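Side-chain contact in hypothetical membrane spanning protein (PDB 2VPZ), which probably anchors a polysulfide reductase complex in the membrane and passes electrons from quinol to its partner subunits: residues Trp171-Phe174 and Pro175-Leu179. Numbering follows the deposited sequence.
Sequences WALF and PLRVL
The carbonyl oxygen of F174 receives two backbone N-H groups from the first turn of helix 175-189. The straighter bond comes from V178 N, 3.2 Å from F174 O, with the donor nearly in line with the carbonyl; the one from R177 N is weak, its N-H...O angle only 126°. Two residues earlier along the chain, L176 N gives a further i to i+4 bond to A172 O, 2.6 Å away, which joins the approach loop to the first turn. P175 stands in the first turn, where a residue without an N-H costs little, and its ring carbon CD packs against F174 CB at 3.4 Å. This is the entrance to a predicted transmembrane helix of the NrfD-like membrane subunit, reached by the loop that follows helix 148-166. The F174 side chain, with CG anti to the backbone N (chi1 167°), lays its ring over the V178 side chain: methyl CG2 meets one face in a CH-pi contact, 4.1 Å from the ring centroid and displaced toward CE1 and CZ. Both residues suit an apolar surface, for F174 also packs on F174 of a second copy of this protein, and V178 on that copy's L179. On another side of the turn, L173 sets CD1 above the centre of one face of the R177 guanidinium, 4.0 Å from CZ, while its CD2 comes 3.3 Å from NH1. A long, bent arginine can offer leucine this flat surface and still use its polar end elsewhere: NE is hydrogen-bonded to T220 O, and NH2 makes a long, weak ion pair with E224.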
loop_
_atom_site.group_PDB
_atom_site.type_symbol
_atom_site.label_atom_id
_atom_site.label_comp_id
_atom_site.label_asym_id
_atom_site.label_seq_id
_atom_site.Cartn_x
_atom_site.Cartn_y
_atom_site.Cartn_z
ATOM N N TRP C 171 -63.301 -1.139 2.905
ATOM C CA TRP C 171 -62.266 -0.948 1.844
ATOM C C TRP C 171 -60.875 -0.867 2.560
ATOM O O TRP C 171 -60.571 0.109 3.133
ATOM C CB TRP C 171 -62.446 0.401 1.159
ATOM C CG TRP C 171 -62.501 1.550 2.206
ATOM C CD1 TRP C 171 -63.629 2.138 2.709
ATOM C CD2 TRP C 171 -61.387 2.148 2.949
ATOM N NE1 TRP C 171 -63.293 3.033 3.700
ATOM C CE2 TRP C 171 -61.933 3.053 3.867
ATOM C CE3 TRP C 171 -59.976 1.982 2.926
ATOM C CZ2 TRP C 171 -61.121 3.805 4.767
ATOM C CZ3 TRP C 171 -59.170 2.701 3.816
ATOM C CH2 TRP C 171 -59.751 3.606 4.726
ATOM N N ALA C 172 -60.043 -1.892 2.537
ATOM C CA ALA C 172 -58.748 -1.853 3.236
ATOM C C ALA C 172 -58.317 -3.300 3.556
ATOM O O ALA C 172 -57.120 -3.605 3.457
ATOM C CB ALA C 172 -58.836 -0.997 4.567
ATOM N N LEU C 173 -59.252 -4.180 3.903
ATOM C CA LEU C 173 -58.875 -5.603 4.167
ATOM C C LEU C 173 -58.408 -6.342 2.903
ATOM O O LEU C 173 -57.824 -7.430 3.020
ATOM C CB LEU C 173 -59.960 -6.498 4.879
ATOM C CG LEU C 173 -59.516 -7.994 4.974
ATOM C CD1 LEU C 173 -58.455 -8.207 6.084
ATOM C CD2 LEU C 173 -60.727 -8.916 5.197
ATOM N N PHE C 174 -58.683 -5.803 1.715
ATOM C CA PHE C 174 -58.161 -6.420 0.467
ATOM C C PHE C 174 -56.800 -5.698 0.178
ATOM O O PHE C 174 -55.774 -6.377 -0.001
ATOM C CB PHE C 174 -59.179 -6.339 -0.717
ATOM C CG PHE C 174 -58.594 -6.666 -2.091
ATOM C CD1 PHE C 174 -58.013 -7.911 -2.376
ATOM C CD2 PHE C 174 -58.595 -5.687 -3.088
ATOM C CE1 PHE C 174 -57.431 -8.168 -3.644
ATOM C CE2 PHE C 174 -58.024 -5.918 -4.348
ATOM C CZ PHE C 174 -57.438 -7.162 -4.628
ATOM N N PRO C 175 -56.756 -4.337 0.165
ATOM C CA PRO C 175 -55.450 -3.684 -0.078
ATOM C C PRO C 175 -54.427 -4.106 1.033
ATOM O O PRO C 175 -53.240 -4.261 0.754
ATOM C CB PRO C 175 -55.749 -2.175 -0.063
ATOM C CG PRO C 175 -57.149 -2.043 0.534
ATOM C CD PRO C 175 -57.846 -3.360 0.219
ATOM N N LEU C 176 -54.894 -4.304 2.268
ATOM C CA LEU C 176 -53.998 -4.741 3.356
ATOM C C LEU C 176 -53.321 -6.096 3.019
ATOM O O LEU C 176 -52.149 -6.280 3.321
ATOM C CB LEU C 176 -54.718 -4.833 4.740
ATOM C CG LEU C 176 -53.988 -5.548 5.913
ATOM C CD1 LEU C 176 -52.834 -4.672 6.470
ATOM C CD2 LEU C 176 -54.986 -5.907 7.043
ATOM N N ARG C 177 -54.028 -7.021 2.368
ATOM C CA ARG C 177 -53.463 -8.341 2.000
ATOM C C ARG C 177 -52.477 -8.301 0.789
ATOM O O ARG C 177 -51.509 -9.086 0.727
ATOM C CB ARG C 177 -54.579 -9.369 1.756
ATOM C CG ARG C 177 -55.509 -9.635 2.951
ATOM C CD ARG C 177 -56.469 -10.812 2.705
ATOM N NE ARG C 177 -56.805 -11.540 3.931
ATOM C CZ ARG C 177 -58.030 -11.795 4.370
ATOM N NH1 ARG C 177 -59.079 -11.378 3.680
ATOM N NH2 ARG C 177 -58.203 -12.458 5.508
ATOM N N VAL C 178 -52.742 -7.406 -0.159
ATOM C CA VAL C 178 -51.901 -7.194 -1.345
ATOM C C VAL C 178 -50.561 -6.565 -0.873
ATOM O O VAL C 178 -49.481 -7.106 -1.121
ATOM C CB VAL C 178 -52.597 -6.218 -2.396
ATOM C CG1 VAL C 178 -51.663 -5.943 -3.588
ATOM C CG2 VAL C 178 -53.939 -6.807 -2.887
ATOM N N LEU C 179 -50.647 -5.434 -0.164
ATOM C CA LEU C 179 -49.469 -4.736 0.375
ATOM C C LEU C 179 -48.678 -5.516 1.449
ATOM O O LEU C 179 -47.473 -5.298 1.623
ATOM C CB LEU C 179 -49.857 -3.342 0.915
ATOM C CG LEU C 179 -50.351 -2.380 -0.173
ATOM C CD1 LEU C 179 -50.756 -1.038 0.442
ATOM C CD2 LEU C 179 -49.256 -2.194 -1.240
#